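Polyketide biosynthesis 3-hydroxy-3-methylglutaryl-ACP synthase PksG (Bacillus subtilis, PDB 4YXQ) catalyses the aldol condensation of acetyl-AcpK with a PksL-bound beta-ketothioester intermediate during biosynthesis of the antibiotic bacillaene. Local coordinates at residues A[73-78]-A[134-139]; A[123-128]-A[175-180]. All coordinates share one frame; numbering follows the deposited sequence.

Interaction 1: A[73-78]-A[134-139]; sequences RIELLI and PGAKAL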
loop_
_atom_site.group_PDB
_atom_site.type_symbol
_atom_site.label_atom_id
_atom_site.label_comp_id
_atom_site.label_asym_id
_atom_site.label_seq_id
_atom_site.Cartn_x
_atom_site.Cartn_y
_atom_site.Cartn_z
ATOM N N ARG A 73 -10.730 -1.880 19.817
ATOM C CA ARG A 73 -9.958 -0.669 19.550
ATOM C C ARG A 73 -8.994 -0.792 18.377
ATOM O O ARG A 73 -8.441 0.203 17.935
ATOM C CB ARG A 73 -9.201 -0.186 20.796
ATOM C CG ARG A 73 -10.097 0.099 22.006
ATOM C CD ARG A 73 -11.192 1.126 21.729
ATOM N NE ARG A 73 -10.697 2.464 22.048
ATOM C CZ ARG A 73 -10.469 3.443 21.181
ATOM N NH1 ARG A 73 -10.718 3.310 19.885
ATOM N NH2 ARG A 73 -10.001 4.588 21.622
ATOM N N ILE A 74 -8.813 -1.994 17.833
ATOM C CA ILE A 74 -8.088 -2.132 16.573
ATOM C C ILE A 74 -8.886 -1.491 15.442
ATOM O O ILE A 74 -9.913 -1.998 15.024
ATOM C CB ILE A 74 -7.739 -3.585 16.246
ATOM C CG1 ILE A 74 -6.707 -4.088 17.269
ATOM C CG2 ILE A 74 -7.156 -3.674 14.848
ATOM C CD1 ILE A 74 -6.511 -5.588 17.269
ATOM N N GLU A 75 -8.359 -0.370 14.959
ATOM C CA GLU A 75 -9.044 0.503 13.997
ATOM C C GLU A 75 -8.259 0.722 12.702
ATOM O O GLU A 75 -8.659 1.512 11.852
ATOM C CB GLU A 75 -9.321 1.855 14.663
ATOM C CG GLU A 75 -10.456 1.804 15.662
ATOM C CD GLU A 75 -10.641 3.115 16.390
ATOM O OE1 GLU A 75 -10.238 4.191 15.885
ATOM O OE2 GLU A 75 -11.182 3.071 17.505
ATOM N N LEU A 76 -7.138 0.039 12.564
ATOM C CA LEU A 76 -6.300 0.149 11.386
ATOM C C LEU A 76 -5.630 -1.185 11.193
ATOM O O LEU A 76 -4.941 -1.679 12.092
ATOM C CB LEU A 76 -5.237 1.226 11.607
ATOM C CG LEU A 76 -4.214 1.439 10.495
ATOM C CD1 LEU A 76 -4.903 1.861 9.188
ATOM C CD2 LEU A 76 -3.222 2.502 10.963
ATOM N N LEU A 77 -5.836 -1.781 10.025
ATOM C CA LEU A 77 -5.214 -3.053 9.657
ATOM C C LEU A 77 -4.546 -2.854 8.328
ATOM O O LEU A 77 -5.193 -2.743 7.303
ATOM C CB LEU A 77 -6.264 -4.136 9.581
ATOM C CG LEU A 77 -5.845 -5.431 8.954
ATOM C CD1 LEU A 77 -4.788 -6.138 9.757
ATOM C CD2 LEU A 77 -7.032 -6.346 8.868
ATOM N N ILE A 78 -3.229 -2.792 8.358
ATOM C CA ILE A 78 -2.447 -2.677 7.178
ATOM C C ILE A 78 -1.721 -3.984 6.970
ATOM O O ILE A 78 -1.035 -4.460 7.875
ATOM C CB ILE A 78 -1.388 -1.593 7.374
ATOM C CG1 ILE A 78 -2.076 -0.266 7.677
ATOM C CG2 ILE A 78 -0.481 -1.517 6.159
ATOM C CD1 ILE A 78 -1.133 0.873 8.035
ATOM N N PRO A 134 -8.069 8.584 20.089
ATOM C CA PRO A 134 -7.353 8.275 21.292
ATOM C C PRO A 134 -7.698 6.901 21.775
ATOM O O PRO A 134 -8.869 6.567 21.819
ATOM C CB PRO A 134 -7.858 9.335 22.279
ATOM C CG PRO A 134 -8.251 10.500 21.422
ATOM C CD PRO A 134 -8.846 9.839 20.209
ATOM N N GLY A 135 -6.692 6.139 22.196
ATOM C CA GLY A 135 -6.885 4.777 22.701
ATOM C C GLY A 135 -6.954 3.730 21.607
ATOM O O GLY A 135 -6.962 2.542 21.900
ATOM N N ALA A 136 -6.987 4.156 20.340
ATOM C CA ALA A 136 -7.045 3.206 19.241
ATOM C C ALA A 136 -5.730 2.475 19.121
ATOM O O ALA A 136 -4.700 2.946 19.584
ATOM C CB ALA A 136 -7.378 3.903 17.913
ATOM N N LYS A 137 -5.798 1.298 18.512
ATOM C CA LYS A 137 -4.651 0.455 18.209
ATOM C C LYS A 137 -4.652 0.221 16.717
ATOM O O LYS A 137 -5.657 0.446 16.045
ATOM C CB LYS A 137 -4.800 -0.895 18.889
ATOM C CG LYS A 137 -4.592 -0.908 20.389
ATOM C CD LYS A 137 -5.211 -2.159 21.020
ATOM C CE LYS A 137 -4.605 -2.545 22.378
ATOM N NZ LYS A 137 -4.363 -1.389 23.280
ATOM N N ALA A 138 -3.535 -0.262 16.196
ATOM C CA ALA A 138 -3.430 -0.706 14.818
ATOM C C ALA A 138 -2.705 -2.050 14.795
ATOM O O ALA A 138 -2.024 -2.408 15.755
ATOM C CB ALA A 138 -2.626 0.298 14.035
ATOM N N LEU A 139 -2.878 -2.771 13.701
ATOM C CA LEU A 139 -2.314 -4.070 13.511
ATOM C C LEU A 139 -1.671 -4.075 12.134
ATOM O O LEU A 139 -2.346 -3.861 11.124
ATOM C CB LEU A 139 -3.399 -5.142 13.546
ATOM C CG LEU A 139 -2.963 -6.611 13.376
ATOM C CD1 LEU A 139 -1.991 -6.993 14.465
ATOM C CD2 LEU A 139 -4.131 -7.583 13.417
#

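Interaction 2: A[123-128]-A[175-180]; sequences MAVNFI and VLVGEN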
loop_
_atom_site.group_PDB
_atom_site.type_symbol
_atom_site.label_atom_id
_atom_site.label_comp_id
_atom_site.label_asym_id
_atom_site.label_seq_id
_atom_site.Cartn_x
_atom_site.Cartn_y
_atom_site.Cartn_z
ATOM N N MET A 123 3.303 4.246 9.263
ATOM C CA MET A 123 2.003 4.867 9.142
ATOM C C MET A 123 1.176 4.563 10.404
ATOM O O MET A 123 0.509 5.446 10.955
ATOM C CB MET A 123 1.278 4.427 7.868
ATOM C CG MET A 123 1.842 4.878 6.510
ATOM S SD MET A 123 2.746 6.462 6.346
ATOM C CE MET A 123 1.907 7.572 7.552
ATOM N N ALA A 124 1.235 3.317 10.895
ATOM C CA ALA A 124 0.489 2.944 12.111
ATOM C C ALA A 124 0.908 3.783 13.331
ATOM O O ALA A 124 0.048 4.261 14.090
ATOM C CB ALA A 124 0.630 1.463 12.398
ATOM N N VAL A 125 2.213 3.933 13.522
ATOM C CA VAL A 125 2.765 4.775 14.564
ATOM C C VAL A 125 2.191 6.204 14.515
ATOM O O VAL A 125 1.810 6.789 15.536
ATOM C CB VAL A 125 4.297 4.792 14.438
ATOM C CG1 VAL A 125 4.922 5.933 15.234
ATOM C CG2 VAL A 125 4.886 3.460 14.897
ATOM N N ASN A 126 2.126 6.762 13.312
ATOM C CA ASN A 126 1.591 8.119 13.124
ATOM C C ASN A 126 0.085 8.212 13.403
ATOM O O ASN A 126 -0.406 9.245 13.875
ATOM C CB ASN A 126 1.955 8.651 11.742
ATOM C CG ASN A 126 3.452 8.892 11.591
ATOM O OD1 ASN A 126 4.178 8.903 12.557
ATOM N ND2 ASN A 126 3.913 9.088 10.364
ATOM N N PHE A 127 -0.643 7.134 13.182
ATOM C CA PHE A 127 -2.051 7.075 13.587
ATOM C C PHE A 127 -2.147 7.246 15.097
ATOM O O PHE A 127 -2.901 8.070 15.580
ATOM C CB PHE A 127 -2.661 5.742 13.128
ATOM C CG PHE A 127 -4.079 5.518 13.579
ATOM C CD1 PHE A 127 -5.057 6.489 13.415
ATOM C CD2 PHE A 127 -4.446 4.307 14.161
ATOM C CE1 PHE A 127 -6.380 6.271 13.824
ATOM C CE2 PHE A 127 -5.755 4.090 14.582
ATOM C CZ PHE A 127 -6.721 5.070 14.394
ATOM N N ILE A 128 -1.354 6.475 15.838
ATOM C CA ILE A 128 -1.313 6.592 17.286
ATOM C C ILE A 128 -0.872 7.999 17.729
ATOM O O ILE A 128 -1.585 8.655 18.485
ATOM C CB ILE A 128 -0.421 5.511 17.933
ATOM C CG1 ILE A 128 -1.203 4.231 18.206
ATOM C CG2 ILE A 128 0.005 5.932 19.313
ATOM C CD1 ILE A 128 -1.490 3.398 17.000
ATOM N N VAL A 175 2.110 -7.298 14.020
ATOM C CA VAL A 175 2.626 -6.333 14.945
ATOM C C VAL A 175 1.484 -5.497 15.415
ATOM O O VAL A 175 0.906 -4.776 14.642
ATOM C CB VAL A 175 3.626 -5.406 14.241
ATOM C CG1 VAL A 175 4.222 -4.429 15.247
ATOM C CG2 VAL A 175 4.743 -6.218 13.606
ATOM N N LEU A 176 1.169 -5.579 16.685
ATOM C CA LEU A 176 0.097 -4.759 17.265
ATOM C C LEU A 176 0.743 -3.499 17.788
ATOM O O LEU A 176 1.676 -3.579 18.575
ATOM C CB LEU A 176 -0.572 -5.485 18.422
ATOM C CG LEU A 176 -1.727 -4.780 19.113
ATOM C CD1 LEU A 176 -2.959 -4.774 18.243
ATOM C CD2 LEU A 176 -2.046 -5.490 20.428
ATOM N N VAL A 177 0.251 -2.363 17.331
ATOM C CA VAL A 177 0.816 -1.062 17.640
ATOM C C VAL A 177 -0.196 -0.281 18.469
ATOM O O VAL A 177 -1.398 -0.286 18.176
ATOM C CB VAL A 177 1.057 -0.270 16.341
ATOM C CG1 VAL A 177 1.683 1.068 16.639
ATOM C CG2 VAL A 177 1.936 -1.062 15.384
ATOM N N GLY A 178 0.291 0.440 19.468
ATOM C CA GLY A 178 -0.576 1.185 20.371
ATOM C C GLY A 178 0.159 2.081 21.347
ATOM O O GLY A 178 1.374 2.292 21.231
ATOM N N GLU A 179 -0.589 2.553 22.341
ATOM C CA GLU A 179 -0.147 3.629 23.242
ATOM C C GLU A 179 0.653 3.185 24.477
ATOM O O GLU A 179 1.170 4.042 25.176
ATOM C CB GLU A 179 -1.369 4.475 23.672
ATOM C CG GLU A 179 -2.026 5.165 22.490
ATOM C CD GLU A 179 -3.196 6.074 22.841
ATOM O OE1 GLU A 179 -3.489 6.263 24.050
ATOM O OE2 GLU A 179 -3.824 6.604 21.892
ATOM N N ASN A 180 0.743 1.867 24.741
ATOM C CA ASN A 180 1.584 1.300 25.835
ATOM C C ASN A 180 2.576 0.279 25.300
ATOM O O ASN A 180 2.522 -0.906 25.604
ATOM C CB ASN A 180 0.726 0.665 26.908
ATOM C CG ASN A 180 -0.130 1.682 27.620
ATOM O OD1 ASN A 180 0.352 2.437 28.487
ATOM N ND2 ASN A 180 -1.412 1.732 27.249
#

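Interaction 1: A[73-78]-A[134-139]
Parallel pairing in the large mixed sheet of the thiolase-like fold joins residues 74-78 to residues 137-139, and a beta bulge shows how such a pair absorbs one extra residue. Lys137 N bonds to Arg73 O at 2.9 Å, and Lys137 O takes the N-H of Glu75 at 3.0 Å, bracketing Ile74. Regular pairing would then call on Glu75 O; instead Leu139 N bonds to Leu76 O at 2.8 Å, and Ile78 N closes on Leu139 O at 3.1 Å. Because of the shift, Glu75 and Leu76 in succession both send side chains to Phe127 of helix 116-130. Leu76 CB rests on Ala138 CB at 3.7 Å. The Glu75 carboxylate lies against Ala136, OE1 being 3.5 Å from its CB; OE1 is hydrogen-bonded to Ser133 and, on the second subunit, to Tyr193, and forms a salt bridge with Arg234 of that subunit. Across the sheet, the Ile74 and Lys137 side chains cross at a slant, CG1 of Ile74 4.1 Å from CB of Lys137, while the lysine amine goes on to Glu7. On that same face Leu77 and Leu139 run side by side, CG anti to the backbone N in each (chi1 168° and -179°), bringing Leu77 CD1 within 4.0 Å of Leu139 CD2.

Interaction 2: A[123-128]-A[175-180]
Ile128, Ala124 and Val125 of helix 116-130 pack on Val177 to Glu179 in an alpha/beta layer contact of the thiolase-like fold, an example of a helix meeting a strand through apolar packing. Cys114, the acyl-thioester nucleophile by similarity, lies just before this helix, although the contact itself is remote from the active site. The helix and strand axes approach to 8.1 Å with their directions 27° apart, and no hydrogen bond links the two segments. Apolar side chains do most of the work. Val177 splits its two methyls: CG2 meets Ala124 CB at 4.1 Å, whereas CG1 lies 4.0 Å from Ile128 CD1 and more loosely faces Val125 CG2. A bend at chi2 of Ile128 (75°) carries CD1 over to the valine. Contacts with the backbone come next: Ile128 CG1 sits 3.8 Å from Gly178 CA, resting on the strand backbone itself. The last kind involves the aliphatic part of a charged residue. The Glu179 side chain, extended beyond CG, crosses that of Ile128 at a slant, and its carboxylate OE2 accepts the N-H of Gly135; nearer the backbone, its CG touches Ile128 CG2 at 3.8 Å.

In the fold
Both contacts are largely buried and meet at strand 137-144, which runs parallel to strand 74-80 on one flank and antiparallel to strand 171-178 on the other. Interaction 1 works within the sheet, through backbone hydrogen bonds, and buries 546 Å² between its segments; interaction 2 works between layers, through methyl groups, and buries 235 Å². The strands of the two are stitched together where Ala138 O receives a probable hydrogen bond from Val177 N, 2.8 Å away. Helix 116-130 spans both, Ala124 reaching Ala138 as well as the neighbouring strand. Exposure rises where strands 74-80 and 137-144 begin, at Arg73, Pro134 and Lys137, and just beyond strand 171-178, at Glu179.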